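Local structure of SPbeta prophage-derived aminoglycoside N(3')-acetyltransferase-like protein YokD (Bacillus subtilis, 2NYG) at residues Ser70-Leu75 / Asn104-Thr109; Met98-Ser103 / Gly207-Lys212; Ser128-Tyr133 / Asn147-Glu152; Tyr193-Asn198 / Glu216-Glu221. The protein binds coenzyme A as a homodimer and probably transfers acetyl from acetyl-coenzyme A to an amine of aminoglycoside-type substrates, and may contribute to antibiotic resistance. All blocks are in the same frame, centred on the assembly; numbering follows the deposited sequence.

Contact 1. Residues Ser70-Leu75 / Asn104-Thr109; sequences SQSVEL and NYTPTT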
loop_
_atom_site.group_PDB
_atom_site.type_symbol
_atom_site.label_atom_id
_atom_site.label_comp_id
_atom_site.label_asym_id
_atom_site.label_seq_id
_atom_site.Cartn_x
_atom_site.Cartn_y
_atom_site.Cartn_z
ATOM N N SER A 70 1.776 11.490 -4.846
ATOM C CA SER A 70 2.230 10.119 -4.626
ATOM C C SER A 70 3.710 9.968 -4.906
ATOM O O SER A 70 4.130 9.067 -5.628
ATOM C CB SER A 70 1.439 9.164 -5.511
ATOM O OG SER A 70 1.482 9.584 -6.862
ATOM N N GLN A 71 4.488 10.860 -4.305
ATOM C CA GLN A 71 5.942 10.916 -4.436
ATOM C C GLN A 71 6.707 9.661 -4.028
ATOM O O GLN A 71 6.339 8.963 -3.093
ATOM C CB GLN A 71 6.471 12.101 -3.632
ATOM C CG GLN A 71 5.925 13.442 -4.088
ATOM C CD GLN A 71 6.235 14.533 -3.095
ATOM O OE1 GLN A 71 7.141 14.385 -2.278
ATOM N NE2 GLN A 71 5.495 15.635 -3.159
ATOM N N SER A 72 7.792 9.405 -4.745
ATOM C CA SER A 72 8.662 8.267 -4.510
ATOM C C SER A 72 10.096 8.809 -4.542
ATOM O O SER A 72 10.949 8.380 -5.338
ATOM C CB SER A 72 8.447 7.217 -5.603
ATOM O OG SER A 72 8.507 7.803 -6.894
ATOM N N VAL A 73 10.322 9.773 -3.654
ATOM C CA VAL A 73 11.585 10.473 -3.487
ATOM C C VAL A 73 12.817 9.583 -3.326
ATOM O O VAL A 73 13.926 10.019 -3.608
ATOM C CB VAL A 73 11.473 11.426 -2.282
ATOM C CG1 VAL A 73 12.746 12.218 -2.107
ATOM C CG2 VAL A 73 10.312 12.369 -2.493
ATOM N N GLU A 74 12.621 8.340 -2.885
ATOM C CA GLU A 74 13.721 7.392 -2.678
ATOM C C GLU A 74 14.454 6.976 -3.954
ATOM O O GLU A 74 15.560 6.440 -3.897
ATOM C CB GLU A 74 13.212 6.133 -1.975
ATOM C CG GLU A 74 12.736 6.368 -0.559
ATOM C CD GLU A 74 11.249 6.563 -0.472
ATOM O OE1 GLU A 74 10.617 6.858 -1.507
ATOM O OE2 GLU A 74 10.715 6.425 0.644
ATOM N N LEU A 75 13.829 7.212 -5.102
ATOM C CA LEU A 75 14.427 6.865 -6.386
ATOM C C LEU A 75 15.320 8.000 -6.885
ATOM O O LEU A 75 15.235 8.432 -8.035
ATOM C CB LEU A 75 13.331 6.562 -7.415
ATOM C CG LEU A 75 12.874 5.103 -7.549
ATOM C CD1 LEU A 75 12.174 4.642 -6.293
ATOM C CD2 LEU A 75 11.954 4.980 -8.741
ATOM N N ASN A 104 2.959 1.767 -12.067
ATOM C CA ASN A 104 2.109 0.705 -11.562
ATOM C C ASN A 104 2.525 0.024 -10.270
ATOM O O ASN A 104 1.726 -0.694 -9.662
ATOM C CB ASN A 104 1.879 -0.310 -12.680
ATOM C CG ASN A 104 1.245 0.331 -13.903
ATOM O OD1 ASN A 104 1.869 0.451 -14.954
ATOM N ND2 ASN A 104 -0.001 0.771 -13.760
ATOM N N TYR A 105 3.756 0.256 -9.823
ATOM C CA TYR A 105 4.180 -0.377 -8.589
ATOM C C TYR A 105 5.149 0.323 -7.661
ATOM O O TYR A 105 5.266 -0.079 -6.515
ATOM C CB TYR A 105 4.694 -1.793 -8.877
ATOM C CG TYR A 105 5.779 -1.909 -9.929
ATOM C CD1 TYR A 105 7.107 -1.580 -9.645
ATOM C CD2 TYR A 105 5.485 -2.408 -11.195
ATOM C CE1 TYR A 105 8.115 -1.760 -10.606
ATOM C CE2 TYR A 105 6.477 -2.584 -12.155
ATOM C CZ TYR A 105 7.789 -2.265 -11.861
ATOM O OH TYR A 105 8.757 -2.464 -12.827
ATOM N N THR A 106 5.837 1.365 -8.107
ATOM C CA THR A 106 6.787 2.027 -7.210
ATOM C C THR A 106 6.126 2.618 -5.960
ATOM O O THR A 106 5.466 3.655 -6.013
ATOM C CB THR A 106 7.566 3.131 -7.937
ATOM O OG1 THR A 106 8.234 2.570 -9.077
ATOM C CG2 THR A 106 8.593 3.750 -7.000
ATOM N N PRO A 107 6.323 1.971 -4.805
ATOM C CA PRO A 107 5.734 2.440 -3.546
ATOM C C PRO A 107 5.992 3.917 -3.207
ATOM O O PRO A 107 7.100 4.427 -3.374
ATOM C CB PRO A 107 6.330 1.482 -2.516
ATOM C CG PRO A 107 7.645 1.109 -3.119
ATOM C CD PRO A 107 7.315 0.909 -4.565
ATOM N N THR A 108 4.956 4.601 -2.734
ATOM C CA THR A 108 5.081 6.008 -2.358
ATOM C C THR A 108 5.947 6.125 -1.118
ATOM O O THR A 108 6.059 5.186 -0.331
ATOM C CB THR A 108 3.729 6.657 -1.994
ATOM O OG1 THR A 108 3.161 5.972 -0.877
ATOM C CG2 THR A 108 2.767 6.602 -3.146
ATOM N N THR A 109 6.544 7.299 -0.946
ATOM C CA THR A 109 7.389 7.591 0.203
ATOM C C THR A 109 6.514 7.556 1.450
ATOM O O THR A 109 5.420 8.107 1.466
ATOM C CB THR A 109 8.045 8.977 0.041
ATOM O OG1 THR A 109 8.761 9.008 -1.199
ATOM C CG2 THR A 109 9.009 9.266 1.182
#
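T109 meets Q71, V73 and E74 through a set of polar contacts centred on its own backbone N and its hydroxyl. The backbone bond is the firm one: T109 N donates to Q71 O at 2.7 Å, and the N-H...O angle is 166°. T109 OG1 stands anti to its own carbonyl carbon (chi1 -56°), which turns it toward the start of the S72-L75 type I turn. There it receives a weak bond from V73 N at 3.0 Å and lies 2.9 Å from E74 OE1; its single proton could serve either that carboxylate oxygen or Q71 O. The bend at chi2 (96°) turns E74 CD back to T109, and E74 OE2 lies beside T109 CG2.

The apolar contacts are methyl contacts. T106 CG2 packs on S72 CB at 3.7 Å and meets L75 CD1 tip to tip at 3.8 Å, while T108 CG2 rests on S70 CB.

Other polar ends are held from outside: S72 OG by P131 and T108 OG1 by E117. The contact thus joins the loop leaving strand 65-69 to the one entering helix 114-119, whose V116 packs against S70 and T108.

Contact 2. Residues Met98-Ser103 / Gly207-Lys212; sequences MPAYNS and GKRVWK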
loop_
_atom_site.group_PDB
_atom_site.type_symbol
_atom_site.label_atom_id
_atom_site.label_comp_id
_atom_site.label_asym_id
_atom_site.label_seq_id
_atom_site.Cartn_x
_atom_site.Cartn_y
_atom_site.Cartn_z
ATOM N N MET A 98 19.362 0.144 -9.095
ATOM C CA MET A 98 18.097 0.645 -8.565
ATOM C C MET A 98 16.935 0.378 -9.523
ATOM O O MET A 98 16.937 0.843 -10.664
ATOM C CB MET A 98 18.206 2.139 -8.278
ATOM C CG MET A 98 17.006 2.718 -7.584
ATOM S SD MET A 98 17.268 4.447 -7.212
ATOM C CE MET A 98 18.406 4.341 -5.866
ATOM N N PRO A 99 15.927 -0.392 -9.072
ATOM C CA PRO A 99 14.790 -0.670 -9.954
ATOM C C PRO A 99 14.227 0.630 -10.494
ATOM O O PRO A 99 14.018 1.579 -9.741
ATOM C CB PRO A 99 13.800 -1.373 -9.034
ATOM C CG PRO A 99 14.699 -2.132 -8.113
ATOM C CD PRO A 99 15.785 -1.110 -7.792
ATOM N N ALA A 100 14.004 0.671 -11.799
ATOM C CA ALA A 100 13.449 1.848 -12.422
ATOM C C ALA A 100 12.039 2.128 -11.893
ATOM O O ALA A 100 11.349 1.236 -11.393
ATOM C CB ALA A 100 13.413 1.662 -13.912
ATOM N N TYR A 101 11.622 3.382 -12.013
ATOM C CA TYR A 101 10.307 3.811 -11.570
ATOM C C TYR A 101 9.211 3.311 -12.497
ATOM O O TYR A 101 9.329 3.402 -13.708
ATOM C CB TYR A 101 10.242 5.336 -11.530
ATOM C CG TYR A 101 8.842 5.874 -11.354
ATOM C CD1 TYR A 101 8.212 5.805 -10.116
ATOM C CD2 TYR A 101 8.133 6.406 -12.438
ATOM C CE1 TYR A 101 6.910 6.248 -9.944
ATOM C CE2 TYR A 101 6.825 6.854 -12.289
ATOM C CZ TYR A 101 6.212 6.770 -11.030
ATOM O OH TYR A 101 4.910 7.173 -10.842
ATOM N N ASN A 102 8.132 2.804 -11.923
ATOM C CA ASN A 102 7.018 2.327 -12.723
ATOM C C ASN A 102 5.729 2.810 -12.061
ATOM O O ASN A 102 5.480 2.505 -10.902
ATOM C CB ASN A 102 7.059 0.795 -12.795
ATOM C CG ASN A 102 6.081 0.232 -13.794
ATOM O OD1 ASN A 102 4.870 0.343 -13.627
ATOM N ND2 ASN A 102 6.601 -0.373 -14.850
ATOM N N SER A 103 4.920 3.576 -12.784
ATOM C CA SER A 103 3.665 4.091 -12.239
ATOM C C SER A 103 2.786 3.004 -11.628
ATOM O O SER A 103 1.957 3.278 -10.766
ATOM C CB SER A 103 2.844 4.770 -13.333
ATOM O OG SER A 103 3.629 5.656 -14.091
ATOM N N GLY A 207 11.971 0.999 -23.520
ATOM C CA GLY A 207 11.732 -0.302 -22.931
ATOM C C GLY A 207 12.964 -0.888 -22.282
ATOM O O GLY A 207 13.067 -2.104 -22.133
ATOM N N LYS A 208 13.905 -0.030 -21.907
ATOM C CA LYS A 208 15.134 -0.470 -21.248
ATOM C C LYS A 208 15.463 0.501 -20.109
ATOM O O LYS A 208 15.310 1.713 -20.260
ATOM C CB LYS A 208 16.282 -0.517 -22.251
ATOM N N ARG A 209 15.891 -0.031 -18.967
ATOM C CA ARG A 209 16.228 0.801 -17.811
ATOM C C ARG A 209 17.381 1.724 -18.163
ATOM O O ARG A 209 18.375 1.288 -18.742
ATOM C CB ARG A 209 16.615 -0.066 -16.623
ATOM C CG ARG A 209 17.020 0.728 -15.410
ATOM C CD ARG A 209 17.419 -0.203 -14.295
ATOM N NE ARG A 209 17.837 0.515 -13.092
ATOM C CZ ARG A 209 18.955 1.231 -12.986
ATOM N NH1 ARG A 209 19.788 1.339 -14.011
ATOM N NH2 ARG A 209 19.245 1.834 -11.842
ATOM N N VAL A 210 17.258 2.994 -17.790
ATOM C CA VAL A 210 18.272 3.996 -18.120
ATOM C C VAL A 210 18.389 5.106 -17.080
ATOM O O VAL A 210 17.556 6.011 -17.069
ATOM C CB VAL A 210 17.935 4.680 -19.470
ATOM C CG1 VAL A 210 18.822 5.877 -19.683
ATOM C CG2 VAL A 210 18.103 3.699 -20.622
ATOM N N TRP A 211 19.419 5.059 -16.231
ATOM C CA TRP A 211 19.608 6.099 -15.215
ATOM C C TRP A 211 19.738 7.457 -15.896
ATOM O O TRP A 211 20.691 7.699 -16.627
ATOM C CB TRP A 211 20.854 5.823 -14.362
ATOM C CG TRP A 211 21.098 6.894 -13.333
ATOM C CD1 TRP A 211 21.662 8.115 -13.548
ATOM C CD2 TRP A 211 20.703 6.873 -11.945
ATOM N NE1 TRP A 211 21.642 8.859 -12.391
ATOM C CE2 TRP A 211 21.061 8.123 -11.392
ATOM C CE3 TRP A 211 20.081 5.919 -11.118
ATOM C CZ2 TRP A 211 20.818 8.451 -10.048
ATOM C CZ3 TRP A 211 19.837 6.246 -9.777
ATOM C CH2 TRP A 211 20.208 7.506 -9.260
ATOM N N LYS A 212 18.780 8.341 -15.642
ATOM C CA LYS A 212 18.762 9.653 -16.267
ATOM C C LYS A 212 18.941 10.815 -15.313
ATOM O O LYS A 212 18.523 10.756 -14.159
ATOM C CB LYS A 212 17.452 9.837 -17.033
ATOM C CG LYS A 212 17.384 11.138 -17.775
ATOM C CD LYS A 212 16.076 11.290 -18.501
ATOM C CE LYS A 212 15.948 12.690 -19.106
ATOM N NZ LYS A 212 14.616 12.919 -19.764
#
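The start of strand 208-217, the middle strand of the three-stranded antiparallel sheet, meets the loop that follows helix 93-96, and R209 and M98 carry most of the contact. R209 CG lies anti to the backbone N (chi1 178°), and the chain runs extended from CG to NE, which brings NE to the loop. The guanidinium grips one atom, M98 O, side-on with two nitrogens: R209 NE donates to M98 O at 2.6 Å and R209 NH2 to the same M98 O at 2.8 Å. The oxygen sits at the guanidinium edge, in its plane. The two donors approach the carbonyl differently: NH2 lies in its plane on a lone pair, whereas NE is tilted 35° from that plane.

Apolar contacts flank this grip. A100 CB, directed at the strand, touches the aliphatic part of the arginine, with 4.0 Å between A100 CB and R209 CG. On the side of W211, the sulfur of M98 makes a Met-aromatic contact: M98 SD is 4.1 Å from W211 CZ3 and 79° off the normal of the six-membered ring, hence at its edge and not over its face.

R209 NH2 also donates to R95 O, and M98 packs on N46 of the second subunit. The guanidinium therefore spans two carbonyls at the end of helix 93-96 and just beyond it. Two N-H groups converging on M98 O would be expected to polarise that carbonyl, and the partners named are backbone carbonyls rather than a carboxylate.

Contact 3. Residues Ser128-Tyr133 / Asn147-Glu152; sequences SNHPNY and NQHPLE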
loop_
_atom_site.group_PDB
_atom_site.type_symbol
_atom_site.label_atom_id
_atom_site.label_comp_id
_atom_site.label_asym_id
_atom_site.label_seq_id
_atom_site.Cartn_x
_atom_site.Cartn_y
_atom_site.Cartn_z
ATOM N N SER A 128 0.521 9.814 -12.564
ATOM C CA SER A 128 1.376 10.502 -13.538
ATOM C C SER A 128 2.753 9.827 -13.665
ATOM O O SER A 128 3.191 9.087 -12.784
ATOM C CB SER A 128 1.533 11.972 -13.149
ATOM O OG SER A 128 1.928 12.104 -11.795
ATOM N N ASN A 129 3.448 10.102 -14.759
ATOM C CA ASN A 129 4.725 9.452 -14.991
ATOM C C ASN A 129 6.045 10.021 -14.440
ATOM O O ASN A 129 7.110 9.743 -14.984
ATOM C CB ASN A 129 4.868 9.193 -16.488
ATOM C CG ASN A 129 5.832 8.078 -16.782
ATOM O OD1 ASN A 129 5.745 7.010 -16.188
ATOM N ND2 ASN A 129 6.760 8.314 -17.699
ATOM N N HIS A 130 6.008 10.789 -13.361
ATOM C CA HIS A 130 7.255 11.320 -12.818
ATOM C C HIS A 130 7.799 10.340 -11.781
ATOM O O HIS A 130 7.039 9.762 -11.002
ATOM C CB HIS A 130 7.019 12.696 -12.206
ATOM C CG HIS A 130 8.266 13.510 -12.072
ATOM N ND1 HIS A 130 9.160 13.337 -11.036
ATOM C CD2 HIS A 130 8.806 14.450 -12.884
ATOM C CE1 HIS A 130 10.197 14.135 -11.219
ATOM N NE2 HIS A 130 10.008 14.820 -12.333
ATOM N N PRO A 131 9.120 10.130 -11.759
ATOM C CA PRO A 131 9.788 9.211 -10.829
ATOM C C PRO A 131 9.899 9.659 -9.372
ATOM O O PRO A 131 10.103 8.830 -8.465
ATOM C CB PRO A 131 11.146 9.007 -11.489
ATOM C CG PRO A 131 11.403 10.338 -12.099
ATOM C CD PRO A 131 10.074 10.640 -12.755
ATOM N N ASN A 132 9.756 10.963 -9.138
ATOM C CA ASN A 132 9.837 11.471 -7.781
ATOM C C ASN A 132 8.591 12.190 -7.313
ATOM O O ASN A 132 8.134 11.977 -6.202
ATOM C CB ASN A 132 11.021 12.424 -7.625
ATOM C CG ASN A 132 12.357 11.742 -7.778
ATOM O OD1 ASN A 132 12.491 10.527 -7.619
ATOM N ND2 ASN A 132 13.374 12.541 -8.062
ATOM N N TYR A 133 8.040 13.046 -8.163
ATOM C CA TYR A 133 6.879 13.836 -7.787
ATOM C C TYR A 133 5.604 13.506 -8.552
ATOM O O TYR A 133 4.966 14.380 -9.145
ATOM C CB TYR A 133 7.227 15.304 -7.972
ATOM C CG TYR A 133 8.544 15.685 -7.325
ATOM C CD1 TYR A 133 8.733 15.552 -5.938
ATOM C CD2 TYR A 133 9.596 16.208 -8.088
ATOM C CE1 TYR A 133 9.936 15.939 -5.334
ATOM C CE2 TYR A 133 10.795 16.596 -7.489
ATOM C CZ TYR A 133 10.957 16.457 -6.113
ATOM O OH TYR A 133 12.138 16.824 -5.522
ATOM N N ASN A 147 -1.921 13.420 -17.349
ATOM C CA ASN A 147 -1.441 13.192 -18.719
ATOM C C ASN A 147 0.014 13.447 -19.134
ATOM O O ASN A 147 0.724 12.523 -19.529
ATOM C CB ASN A 147 -2.369 13.981 -19.657
ATOM C CG ASN A 147 -1.921 13.948 -21.121
ATOM O OD1 ASN A 147 -0.781 13.585 -21.455
ATOM N ND2 ASN A 147 -2.824 14.373 -22.008
ATOM N N GLN A 148 0.348 14.737 -19.098
ATOM C CA GLN A 148 1.643 15.274 -19.528
ATOM C C GLN A 148 2.960 15.021 -18.741
ATOM O O GLN A 148 3.953 14.567 -19.320
ATOM C CB GLN A 148 1.469 16.779 -19.761
ATOM C CG GLN A 148 2.726 17.634 -19.703
ATOM C CD GLN A 148 2.413 19.045 -20.067
ATOM O OE1 GLN A 148 1.253 19.395 -20.272
ATOM N NE2 GLN A 148 3.451 19.873 -20.152
ATOM N N HIS A 149 2.953 15.345 -17.444
ATOM C CA HIS A 149 4.114 15.206 -16.534
ATOM C C HIS A 149 5.583 14.982 -17.048
ATOM O O HIS A 149 6.061 13.860 -17.103
ATOM C CB HIS A 149 3.817 14.139 -15.471
ATOM C CG HIS A 149 4.195 14.542 -14.079
ATOM N ND1 HIS A 149 5.178 15.468 -13.796
ATOM C CD2 HIS A 149 3.708 14.137 -12.885
ATOM C CE1 HIS A 149 5.273 15.625 -12.487
ATOM N NE2 HIS A 149 4.390 14.828 -11.912
ATOM N N PRO A 150 6.296 16.076 -17.376
ATOM C CA PRO A 150 7.677 16.051 -17.862
ATOM C C PRO A 150 8.661 15.779 -16.711
ATOM O O PRO A 150 8.385 16.081 -15.554
ATOM C CB PRO A 150 7.843 17.424 -18.453
ATOM C CG PRO A 150 7.063 18.256 -17.510
ATOM C CD PRO A 150 5.827 17.456 -17.180
ATOM N N LEU A 151 9.820 15.210 -17.012
ATOM C CA LEU A 151 10.780 14.933 -15.951
ATOM C C LEU A 151 11.344 16.210 -15.325
ATOM O O LEU A 151 11.386 16.357 -14.110
ATOM C CB LEU A 151 11.923 14.093 -16.498
ATOM C CG LEU A 151 12.861 13.549 -15.435
ATOM C CD1 LEU A 151 12.096 12.634 -14.490
ATOM C CD2 LEU A 151 13.990 12.800 -16.106
ATOM N N GLU A 152 11.793 17.118 -16.183
ATOM C CA GLU A 152 12.374 18.390 -15.778
ATOM C C GLU A 152 11.381 19.293 -15.055
ATOM O O GLU A 152 10.319 19.628 -15.589
ATOM C CB GLU A 152 12.926 19.117 -17.008
ATOM C CG GLU A 152 13.819 20.297 -16.694
ATOM C CD GLU A 152 14.400 20.944 -17.946
ATOM O OE1 GLU A 152 13.651 21.658 -18.652
ATOM O OE2 GLU A 152 15.604 20.731 -18.224
#
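H149 has the most surface buried here, and its ring lies against H130. H130 CB sits over the centre of the H149 face, 3.4 Å from the ring centroid, a CH-pi contact. The two imidazoles themselves meet obliquely, with planes 35° apart. H149 NE2 donates to Y133 O at 2.9 Å; the donor stands above the carbonyl plane, 42° out of it. S128 CB lies at the edge of the same ring, while S128 OG bonds to the backbone N of F135.

H130 has both ring nitrogens engaged. H130 NE2 donates to L151 O at 2.7 Å, in the carbonyl plane and on a lone pair, which leaves ND1 as an acceptor. The N-H groups of N132 and Y133 both converge on H130 ND1, each at 3.1 Å, N132 N tilted from the ring plane and Y133 N far out of it. For H130, chi1 (-160°) puts CG anti to the backbone N, on the side of the other loop.

L151 supplies the apolar part: its CD1 lies over one face of the H130 ring and also touches P131 CD at 3.3 Å.

The arrangement is a buried packing of two loops in which each imidazole donates to a main-chain carbonyl of the facing loop, tying the 126-127/135-139 connection to the segment after helix 142-146.

Contact 4. Residues Tyr193-Asn198 / Glu216-Glu221; sequences YQKIIN and ELEFRE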
loop_
_atom_site.group_PDB
_atom_site.type_symbol
_atom_site.label_atom_id
_atom_site.label_comp_id
_atom_site.label_asym_id
_atom_site.label_seq_id
_atom_site.Cartn_x
_atom_site.Cartn_y
_atom_site.Cartn_z
ATOM N N TYR A 193 14.056 34.140 -7.205
ATOM C CA TYR A 193 15.008 33.230 -6.623
ATOM C C TYR A 193 14.871 31.838 -7.220
ATOM O O TYR A 193 13.764 31.360 -7.436
ATOM C CB TYR A 193 14.791 33.166 -5.126
ATOM C CG TYR A 193 15.616 32.104 -4.473
ATOM C CD1 TYR A 193 17.003 32.192 -4.458
ATOM C CD2 TYR A 193 15.016 30.986 -3.902
ATOM C CE1 TYR A 193 17.783 31.191 -3.895
ATOM C CE2 TYR A 193 15.777 29.979 -3.334
ATOM C CZ TYR A 193 17.166 30.082 -3.334
ATOM O OH TYR A 193 17.944 29.077 -2.798
ATOM N N GLN A 194 16.001 31.192 -7.484
ATOM C CA GLN A 194 16.011 29.838 -8.044
ATOM C C GLN A 194 17.338 29.127 -7.951
ATOM O O GLN A 194 18.255 29.458 -8.679
ATOM C CB GLN A 194 15.619 29.846 -9.516
ATOM C CG GLN A 194 14.149 29.718 -9.778
ATOM C CD GLN A 194 13.841 29.424 -11.229
ATOM O OE1 GLN A 194 12.689 29.216 -11.584
ATOM N NE2 GLN A 194 14.868 29.407 -12.073
ATOM N N LYS A 195 17.443 28.151 -7.061
ATOM C CA LYS A 195 18.669 27.371 -6.952
ATOM C C LYS A 195 18.394 26.096 -7.741
ATOM O O LYS A 195 17.546 25.293 -7.367
ATOM C CB LYS A 195 18.988 27.040 -5.495
ATOM C CG LYS A 195 20.283 26.271 -5.291
ATOM C CD LYS A 195 20.455 25.954 -3.810
ATOM C CE LYS A 195 21.835 25.401 -3.498
ATOM N NZ LYS A 195 22.186 24.216 -4.334
ATOM N N ILE A 196 19.105 25.945 -8.851
ATOM C CA ILE A 196 18.953 24.810 -9.742
ATOM C C ILE A 196 19.925 23.674 -9.463
ATOM O O ILE A 196 21.130 23.821 -9.651
ATOM C CB ILE A 196 19.129 25.258 -11.196
ATOM C CG1 ILE A 196 17.990 26.192 -11.568
ATOM C CG2 ILE A 196 19.208 24.051 -12.117
ATOM C CD1 ILE A 196 17.934 26.499 -13.027
ATOM N N ILE A 197 19.383 22.544 -9.012
ATOM C CA ILE A 197 20.182 21.363 -8.721
ATOM C C ILE A 197 20.021 20.304 -9.806
ATOM O O ILE A 197 19.078 20.331 -10.596
ATOM C CB ILE A 197 19.814 20.740 -7.352
ATOM C CG1 ILE A 197 18.314 20.502 -7.262
ATOM C CG2 ILE A 197 20.278 21.639 -6.235
ATOM C CD1 ILE A 197 17.871 19.882 -5.944
ATOM N N ASN A 198 20.970 19.379 -9.844
ATOM C CA ASN A 198 20.975 18.298 -10.819
ATOM C C ASN A 198 20.532 17.058 -10.088
ATOM O O ASN A 198 21.119 16.702 -9.067
ATOM C CB ASN A 198 22.387 18.083 -11.361
ATOM C CG ASN A 198 22.890 19.265 -12.157
ATOM O OD1 ASN A 198 22.486 19.473 -13.301
ATOM N ND2 ASN A 198 23.766 20.058 -11.551
ATOM N N GLU A 216 16.336 20.340 -11.546
ATOM C CA GLU A 216 15.219 20.580 -10.650
ATOM C C GLU A 216 15.528 21.698 -9.662
ATOM O O GLU A 216 16.687 21.951 -9.348
ATOM C CB GLU A 216 14.924 19.304 -9.865
ATOM C CG GLU A 216 13.686 19.390 -9.017
ATOM C CD GLU A 216 12.452 19.513 -9.872
ATOM O OE1 GLU A 216 11.999 18.472 -10.402
ATOM O OE2 GLU A 216 11.955 20.651 -10.029
ATOM N N LEU A 217 14.498 22.358 -9.155
ATOM C CA LEU A 217 14.706 23.416 -8.178
ATOM C C LEU A 217 14.998 22.823 -6.788
ATOM O O LEU A 217 14.509 21.740 -6.441
ATOM C CB LEU A 217 13.467 24.309 -8.096
ATOM C CG LEU A 217 13.094 25.036 -9.381
ATOM C CD1 LEU A 217 11.919 25.958 -9.127
ATOM C CD2 LEU A 217 14.306 25.822 -9.876
ATOM N N GLU A 218 15.813 23.511 -5.999
ATOM C CA GLU A 218 16.109 23.030 -4.659
ATOM C C GLU A 218 15.069 23.707 -3.787
ATOM O O GLU A 218 15.273 24.806 -3.286
ATOM C CB GLU A 218 17.521 23.424 -4.218
ATOM C CG GLU A 218 17.822 22.955 -2.818
ATOM C CD GLU A 218 19.259 23.174 -2.396
ATOM O OE1 GLU A 218 20.173 22.731 -3.123
ATOM O OE2 GLU A 218 19.469 23.773 -1.322
ATOM N N PHE A 219 13.943 23.038 -3.629
ATOM C CA PHE A 219 12.825 23.567 -2.870
ATOM C C PHE A 219 13.119 24.029 -1.465
ATOM O O PHE A 219 14.060 23.578 -0.839
ATOM C CB PHE A 219 11.715 22.529 -2.848
ATOM C CG PHE A 219 11.305 22.076 -4.215
ATOM C CD1 PHE A 219 11.149 20.727 -4.500
ATOM C CD2 PHE A 219 11.082 23.000 -5.221
ATOM C CE1 PHE A 219 10.782 20.311 -5.766
ATOM C CE2 PHE A 219 10.717 22.596 -6.482
ATOM C CZ PHE A 219 10.565 21.247 -6.757
ATOM N N ARG A 220 12.288 24.947 -0.985
ATOM C CA ARG A 220 12.401 25.499 0.359
ATOM C C ARG A 220 11.120 25.187 1.128
ATOM O O ARG A 220 10.539 26.057 1.782
ATOM C CB ARG A 220 12.604 27.012 0.299
ATOM C CG ARG A 220 13.935 27.442 -0.295
ATOM C CD ARG A 220 14.083 28.934 -0.252
ATOM N NE ARG A 220 13.248 29.596 -1.242
ATOM C CZ ARG A 220 12.966 30.893 -1.231
ATOM N NH1 ARG A 220 13.449 31.666 -0.269
ATOM N NH2 ARG A 220 12.224 31.424 -2.199
ATOM N N GLU A 221 10.689 23.933 1.053
ATOM C CA GLU A 221 9.476 23.519 1.732
ATOM C C GLU A 221 9.473 23.822 3.238
ATOM O O GLU A 221 8.412 23.845 3.864
ATOM C CB GLU A 221 9.217 22.027 1.483
ATOM C CG GLU A 221 10.113 21.063 2.242
ATOM C CD GLU A 221 11.251 20.484 1.401
ATOM O OE1 GLU A 221 11.218 20.631 0.158
ATOM O OE2 GLU A 221 12.170 19.866 1.991
HETATM O O HOH W 1 14.948 26.789 -6.082
#
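K195 NZ and E218 OE1 form a salt bridge at 2.8 Å, the nitrogen meeting the carboxylate from above its plane. The same two residues are joined through the backbone, where E218 N donates to K195 O, also at 2.8 Å. The lysine chain is extended until chi4 (-54°), where NZ turns in to E218. A water accepts from K195 N and donates weakly to E218 O.

Beside this pair the strands are antiparallel. I197 and E216 form a hydrogen-bonded pair, with I197 N to E216 O at 2.8 Å and E216 N to I197 O at 2.9 Å; I196 and L217 form the adjacent non-hydrogen-bonded pair. On the I196 face, L217 CD2 touches I196 CG1 at 4.1 Å. L217 CD2 also touches Q194 CD at 3.9 Å.

Farther out, Y193 CD2 lies over one face of the R220 guanidinium, 3.3 Å from R220 NH2, with ring and guanidinium planes 65° apart. R220 NH2 is salt-bridged to D267.

The contact thus pairs strand 196-201 with the end of strand 208-217, while Y193 and R220 carry it on to helix 252-268, and E216 OE2 is held by Y189 beyond helix 183-187.

In the fold
Contacts 1, 2 and 3 form a connected group, with centres 12 to 13 Å apart. Y101 of contact 2 packs on L75 and T106 of contact 1, and its hydroxyl probably bonds S128 O of contact 3; S72 of contact 1 probably bonds N132 O of contact 3. Along the chain contacts 1 and 2 cross, contact 3 is nested within the loop closed by contact 2, and contact 4 follows contact 3. Contact 4 lies about 24 Å from contact 2 between centres, yet both use strand 208-217, and Y133 of contact 3 touches E216 and F219. The small antiparallel sheet is thus joined to loops of the seven-stranded sheet, and contacts 1 and 2 also reach the second subunit.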